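Local coordinates for carbonic anhydrase (Neosartorya fumigata, PDB 7COI) that catalyses the zinc-dependent, reversible hydration of carbon dioxide to hydrogencarbonate and a proton, at the interface of chains A and B. Coordinates in Å, arbitrary orientation; residue numbers count along the deposited sequence, not the author numbering. Chains: chain A/B, Carbonic anhydrase.

Contact 1: the interface of chains A and B. Residues chain A 128-129, 257, 262; chain B 88, 91, 134.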
loop_
_atom_site.group_PDB
_atom_site.type_symbol
_atom_site.label_atom_id
_atom_site.label_comp_id
_atom_site.label_asym_id
_atom_site.label_seq_id
_atom_site.Cartn_x
_atom_site.Cartn_y
_atom_site.Cartn_z
ATOM N N THR A 128 5.692 -27.844 -7.719
ATOM C CA THR A 128 5.338 -29.247 -7.447
ATOM C C THR A 128 4.094 -29.640 -8.268
ATOM O O THR A 128 4.133 -30.714 -8.964
ATOM C CB THR A 128 5.072 -29.441 -5.956
ATOM O OG1 THR A 128 6.252 -29.146 -5.208
ATOM C CG2 THR A 128 4.599 -30.836 -5.659
ATOM N N ILE A 129 3.013 -28.876 -8.188
ATOM C CA ILE A 129 1.717 -29.345 -8.784
ATOM C C ILE A 129 1.813 -29.287 -10.313
ATOM O O ILE A 129 0.998 -29.972 -10.976
ATOM C CB ILE A 129 0.495 -28.595 -8.220
ATOM C CG1 ILE A 129 0.438 -27.152 -8.706
ATOM C CG2 ILE A 129 0.463 -28.704 -6.699
ATOM C CD1 ILE A 129 -0.721 -26.355 -8.111
ATOM N N TYR A 257 -7.362 -24.729 -9.091
ATOM C CA TYR A 257 -6.677 -25.918 -8.548
ATOM C C TYR A 257 -7.636 -26.604 -7.599
ATOM O O TYR A 257 -8.098 -25.970 -6.661
ATOM C CB TYR A 257 -5.386 -25.540 -7.826
ATOM C CG TYR A 257 -4.663 -26.722 -7.248
ATOM C CD1 TYR A 257 -4.188 -27.724 -8.087
ATOM C CD2 TYR A 257 -4.545 -26.909 -5.866
ATOM C CE1 TYR A 257 -3.534 -28.824 -7.569
ATOM C CE2 TYR A 257 -3.889 -28.013 -5.345
ATOM C CZ TYR A 257 -3.377 -28.974 -6.202
ATOM O OH TYR A 257 -2.746 -30.089 -5.717
ATOM N N GLY A 262 -5.740 -32.708 -7.084
ATOM C CA GLY A 262 -4.441 -32.320 -7.641
ATOM C C GLY A 262 -4.534 -31.784 -9.053
ATOM O O GLY A 262 -3.469 -31.454 -9.645
ATOM N N ASN B 88 0.971 -31.417 -14.918
ATOM C CA ASN B 88 0.085 -31.381 -13.729
ATOM C C ASN B 88 -0.762 -32.668 -13.686
ATOM O O ASN B 88 -0.910 -33.266 -12.599
ATOM C CB ASN B 88 -0.819 -30.143 -13.718
ATOM C CG ASN B 88 -1.940 -30.275 -12.724
ATOM O OD1 ASN B 88 -1.723 -30.351 -11.495
ATOM N ND2 ASN B 88 -3.143 -30.331 -13.252
ATOM N N TRP B 91 1.348 -35.564 -12.740
ATOM C CA TRP B 91 1.732 -35.426 -11.316
ATOM C C TRP B 91 0.576 -35.857 -10.421
ATOM O O TRP B 91 0.826 -36.617 -9.456
ATOM C CB TRP B 91 2.221 -33.984 -11.015
ATOM C CG TRP B 91 2.382 -33.786 -9.541
ATOM C CD1 TRP B 91 3.454 -34.125 -8.778
ATOM C CD2 TRP B 91 1.397 -33.249 -8.642
ATOM N NE1 TRP B 91 3.191 -33.865 -7.462
ATOM C CE2 TRP B 91 1.947 -33.328 -7.343
ATOM C CE3 TRP B 91 0.126 -32.698 -8.809
ATOM C CZ2 TRP B 91 1.260 -32.866 -6.228
ATOM C CZ3 TRP B 91 -0.575 -32.306 -7.702
ATOM C CH2 TRP B 91 -0.007 -32.374 -6.433
ATOM N N PRO B 134 2.937 -30.855 -0.725
ATOM C CA PRO B 134 1.786 -29.975 -0.568
ATOM C C PRO B 134 1.209 -30.130 0.846
ATOM O O PRO B 134 1.226 -31.260 1.376
ATOM C CB PRO B 134 0.803 -30.478 -1.648
ATOM C CG PRO B 134 1.680 -31.105 -2.669
ATOM C CD PRO B 134 2.811 -31.749 -1.890
#
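B:Trp91, on the N-terminal helix 80-98 of chain B, lays its indole against the end of the short helix 126-129 of chain A, in the beta-carbonic anhydrase dimer interface. Its CB makes only a distant approach to the carbonyl of A:Ile129. With CG anti to the backbone N (chi1 170°), the ring is carried away from its own helix and one face is turned to A:Thr128 and A:Ile129. Over the five-membered ring stands A:Thr128 O, 3.5 Å from B:Trp91 CD1 and above the ring plane. A:Ile129 CA covers the six-membered ring, 3.8 Å from its centre, in a CH-pi contact. Towards the tip, B:Trp91 CZ2 meets the methyl A:Thr128 CG2 at 3.9 Å, while CH2 meets A:Ile129 CG2 at 3.7 Å. The phenol A:Tyr257 OH comes in at the outer edge, by B:Trp91 CH2 (3.6 Å), the side chains crossing near-perpendicularly, and A:Gly262 O lies in plane at the indole edge. One turn earlier, B:Asn88 OD1 is modelled 2.8 Å from both A:Ile129 O and A:Gly262 O. Oxygens that can only accept would clash there, so this amide orientation is doubtful; a flipped amide could donate to both. Beyond the indole, B:Pro134 CG approaches A:Thr128 CG2 at 4.2 Å.

Contact 2: the interface of chains A and B. Residues chain A 152, 155-156, 159, 164; chain B 190, 192-193.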
loop_
_atom_site.group_PDB
_atom_site.type_symbol
_atom_site.label_atom_id
_atom_site.label_comp_id
_atom_site.label_asym_id
_atom_site.label_seq_id
_atom_site.Cartn_x
_atom_site.Cartn_y
_atom_site.Cartn_z
ATOM N N LEU A 152 1.678 -2.588 -4.664
ATOM C CA LEU A 152 3.074 -2.618 -5.154
ATOM C C LEU A 152 3.637 -4.032 -5.130
ATOM O O LEU A 152 4.554 -4.314 -5.904
ATOM C CB LEU A 152 3.969 -1.712 -4.312
ATOM C CG LEU A 152 3.756 -0.220 -4.494
ATOM C CD1 LEU A 152 4.805 0.522 -3.677
ATOM C CD2 LEU A 152 3.834 0.168 -5.959
ATOM N N GLY A 155 2.315 -5.635 -8.162
ATOM C CA GLY A 155 2.730 -4.691 -9.227
ATOM C C GLY A 155 4.203 -4.884 -9.577
ATOM O O GLY A 155 4.553 -4.942 -10.779
ATOM N N ALA A 156 5.062 -4.968 -8.564
ATOM C CA ALA A 156 6.515 -5.136 -8.773
ATOM C C ALA A 156 6.820 -6.515 -9.375
ATOM O O ALA A 156 7.668 -6.602 -10.297
ATOM C CB ALA A 156 7.233 -4.870 -7.483
ATOM N N GLU A 159 5.774 -6.349 -13.115
ATOM C CA GLU A 159 6.747 -5.510 -13.853
ATOM C C GLU A 159 8.012 -6.330 -14.118
ATOM O O GLU A 159 8.495 -6.350 -15.290
ATOM C CB GLU A 159 7.027 -4.236 -13.078
ATOM C CG GLU A 159 8.104 -3.350 -13.682
ATOM C CD GLU A 159 7.765 -2.656 -15.004
ATOM O OE1 GLU A 159 6.588 -2.524 -15.337
ATOM O OE2 GLU A 159 8.698 -2.245 -15.665
ATOM N N HIS A 164 11.270 -7.542 -17.565
ATOM C CA HIS A 164 12.687 -7.908 -17.363
ATOM C C HIS A 164 12.911 -9.385 -17.733
ATOM O O HIS A 164 13.808 -9.643 -18.516
ATOM C CB HIS A 164 13.141 -7.489 -15.980
ATOM C CG HIS A 164 13.091 -6.013 -15.826
ATOM N ND1 HIS A 164 13.948 -5.186 -16.518
ATOM C CD2 HIS A 164 12.267 -5.204 -15.126
ATOM C CE1 HIS A 164 13.679 -3.924 -16.206
ATOM N NE2 HIS A 164 12.645 -3.913 -15.348
ATOM N N LEU B 190 13.601 1.885 -12.399
ATOM C CA LEU B 190 12.915 0.651 -12.808
ATOM C C LEU B 190 11.414 0.795 -12.611
ATOM O O LEU B 190 10.726 -0.256 -12.471
ATOM C CB LEU B 190 13.502 -0.521 -12.010
ATOM C CG LEU B 190 14.967 -0.821 -12.351
ATOM C CD1 LEU B 190 15.563 -1.834 -11.391
ATOM C CD2 LEU B 190 15.090 -1.286 -13.794
ATOM N N ILE B 192 7.839 1.049 -11.344
ATOM C CA ILE B 192 7.093 0.644 -10.121
ATOM C C ILE B 192 8.004 -0.150 -9.193
ATOM O O ILE B 192 7.713 -0.190 -7.994
ATOM C CB ILE B 192 5.817 -0.126 -10.498
ATOM C CG1 ILE B 192 4.834 -0.172 -9.325
ATOM C CG2 ILE B 192 6.121 -1.500 -11.017
ATOM C CD1 ILE B 192 3.504 -0.806 -9.694
ATOM N N LEU B 193 9.095 -0.733 -9.687
ATOM C CA LEU B 193 10.061 -1.430 -8.795
ATOM C C LEU B 193 10.718 -0.452 -7.834
ATOM O O LEU B 193 11.144 -0.909 -6.780
ATOM C CB LEU B 193 11.092 -2.208 -9.607
ATOM C CG LEU B 193 10.548 -3.512 -10.174
ATOM C CD1 LEU B 193 11.274 -3.919 -11.449
ATOM C CD2 LEU B 193 10.629 -4.614 -9.115
HETATM O O HOH W 1 10.966 -1.804 -14.711
#
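B:Ile192 spreads its branches along helix 152-164 of chain A, in a largely apolar patch. With CG1 anti to the backbone N (chi1 -162°), one branch runs towards the helix start and the other, CG2, towards A:Glu159. B:Ile192 CG1 touches the methyl A:Leu152 CD2 at 3.5 Å, and its terminal CD1 lies over A:Gly155 CA, where the glycine probably allows the approach. B:Ile192 CG2 rests on A:Glu159 CB, also at 3.5 Å. B:Leu193 divides its methyls: CD2 meets A:Ala156 CB at 3.8 Å, and CD1 packs against A:Glu159 CG and the imidazole carbon CD2 of A:His164. B:Leu190 CD2 touches A:His164 CE1 at 3.8 Å.

A polar link runs through water 1. A:His164 NE2 donates to water 1 at 2.8 Å, fairly straight (157° at H), with the water in the ring plane. A:Glu159, bent at chi2 (69°), brings its carboxylate OE2 to the same water, which also lies 2.7 Å from the backbone B:Leu190 O. It thus ties two side chains of one subunit to the other's main chain. In the fold, the loop and first turn of helix 193-206 of chain B lie along one flank of helix 152-164 of chain A, within the dimer interface.

Contact 3: the interface of chains A and B. Residues chain A 138, 156-157, 160, 164; chain B 120, 143, 193.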
loop_
_atom_site.group_PDB
_atom_site.type_symbol
_atom_site.label_atom_id
_atom_site.label_comp_id
_atom_site.label_asym_id
_atom_site.label_seq_id
_atom_site.Cartn_x
_atom_site.Cartn_y
_atom_site.Cartn_z
ATOM N N PHE A 138 8.309 -18.249 -12.233
ATOM C CA PHE A 138 8.440 -17.011 -11.422
ATOM C C PHE A 138 7.141 -16.853 -10.643
ATOM O O PHE A 138 6.061 -16.981 -11.248
ATOM C CB PHE A 138 8.776 -15.830 -12.330
ATOM C CG PHE A 138 9.276 -14.623 -11.597
ATOM C CD1 PHE A 138 10.582 -14.581 -11.137
ATOM C CD2 PHE A 138 8.492 -13.499 -11.441
ATOM C CE1 PHE A 138 11.079 -13.458 -10.502
ATOM C CE2 PHE A 138 8.989 -12.363 -10.822
ATOM C CZ PHE A 138 10.280 -12.349 -10.340
ATOM N N ALA A 156 5.062 -4.968 -8.564
ATOM C CA ALA A 156 6.515 -5.136 -8.773
ATOM C C ALA A 156 6.820 -6.515 -9.375
ATOM O O ALA A 156 7.668 -6.602 -10.297
ATOM C CB ALA A 156 7.233 -4.870 -7.483
ATOM N N VAL A 157 6.140 -7.565 -8.921
ATOM C CA VAL A 157 6.331 -8.918 -9.490
ATOM C C VAL A 157 5.978 -8.876 -10.986
ATOM O O VAL A 157 6.742 -9.446 -11.805
ATOM C CB VAL A 157 5.495 -9.958 -8.738
ATOM C CG1 VAL A 157 5.366 -11.245 -9.554
ATOM C CG2 VAL A 157 6.069 -10.199 -7.344
ATOM N N PHE A 160 8.545 -6.991 -13.085
ATOM C CA PHE A 160 9.818 -7.739 -13.211
ATOM C C PHE A 160 9.626 -8.915 -14.181
ATOM O O PHE A 160 10.440 -9.072 -15.112
ATOM C CB PHE A 160 10.318 -8.197 -11.853
ATOM C CG PHE A 160 11.757 -8.628 -11.878
ATOM C CD1 PHE A 160 12.111 -9.903 -12.275
ATOM C CD2 PHE A 160 12.744 -7.765 -11.440
ATOM C CE1 PHE A 160 13.439 -10.291 -12.307
ATOM C CE2 PHE A 160 14.082 -8.156 -11.466
ATOM C CZ PHE A 160 14.419 -9.419 -11.885
ATOM N N HIS A 164 11.270 -7.542 -17.565
ATOM C CA HIS A 164 12.687 -7.908 -17.363
ATOM C C HIS A 164 12.911 -9.385 -17.733
ATOM O O HIS A 164 13.808 -9.643 -18.516
ATOM C CB HIS A 164 13.141 -7.489 -15.980
ATOM C CG HIS A 164 13.091 -6.013 -15.826
ATOM N ND1 HIS A 164 13.948 -5.186 -16.518
ATOM C CD2 HIS A 164 12.267 -5.204 -15.126
ATOM C CE1 HIS A 164 13.679 -3.924 -16.206
ATOM N NE2 HIS A 164 12.645 -3.913 -15.348
ATOM N N SER B 120 10.263 -14.250 -5.319
ATOM C CA SER B 120 9.552 -14.782 -6.514
ATOM C C SER B 120 10.508 -15.473 -7.512
ATOM O O SER B 120 10.007 -16.242 -8.337
ATOM C CB SER B 120 8.841 -13.652 -7.206
ATOM O OG SER B 120 7.928 -13.047 -6.358
ATOM N N ILE B 143 9.111 -9.715 -4.709
ATOM C CA ILE B 143 10.443 -9.294 -5.226
ATOM C C ILE B 143 11.421 -9.087 -4.059
ATOM O O ILE B 143 11.208 -8.196 -3.202
ATOM C CB ILE B 143 10.369 -8.041 -6.105
ATOM C CG1 ILE B 143 9.475 -8.247 -7.325
ATOM C CG2 ILE B 143 11.777 -7.619 -6.467
ATOM C CD1 ILE B 143 9.892 -9.396 -8.226
ATOM N N LEU B 193 9.095 -0.733 -9.687
ATOM C CA LEU B 193 10.061 -1.430 -8.795
ATOM C C LEU B 193 10.718 -0.452 -7.834
ATOM O O LEU B 193 11.144 -0.909 -6.780
ATOM C CB LEU B 193 11.092 -2.208 -9.607
ATOM C CG LEU B 193 10.548 -3.512 -10.174
ATOM C CD1 LEU B 193 11.274 -3.919 -11.449
ATOM C CD2 LEU B 193 10.629 -4.614 -9.115
#
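The backbone oxygen B:Ser120 O stands above the plane of the A:Phe138 phenyl ring, 3.3 Å from CD1, in a van der Waals approach. On the same side, the serine CB stands over the ring face towards its rim, 3.7 Å from A:Phe138 CZ. The ring reaches this place because its CG is anti to the backbone N (chi1 -165°), pointing it from strand 137-142 towards chain B. The serine hydroxyl OG faces the methyl A:Val157 CG2 at 3.5 Å. B:Ser120 directly follows the zinc ligand B:Cys119, so this packing may help to steady a segment of the metal site against the neighbouring subunit.

B:Ile143, at the start of the 3-10 helix 143-145, lies between strand 137-142 and helix 152-164 of chain A, touching both. Its terminal CD1 comes in near the ring edge at A:Phe138 CZ (3.7 Å), the side chains crossing at about a right angle. The same methyl reaches A:Val157 CA at 3.8 Å and A:Phe160 CB, also at 3.8 Å. B:Ile143 CG1, one bond back, sits against the peptide joining A:Ala156 to A:Val157. A:Phe160 presents the CD2 edge of its ring to B:Leu193 CD1 (4.1 Å), their side chains again roughly perpendicular.

Contacts 2 and 3 are neighbours on one surface, their C-alpha centres about 6 Å apart, and share A:Ala156, A:His164 and B:Leu193. Helix 152-164 of chain A serves both, with the start of helix 193-206 of chain B and the loop ahead of it on one flank and the metal-site segment on another. Contact 1 lies about 28 Å from contact 2 and about 23 Å from contact 3, where helix 80-98 of chain B reaches over chain A. The two-fold axis repeats every contact with chains exchanged, so each subunit both embraces and is embraced; the deposited assembly holds four copies, consistent with paired dimers.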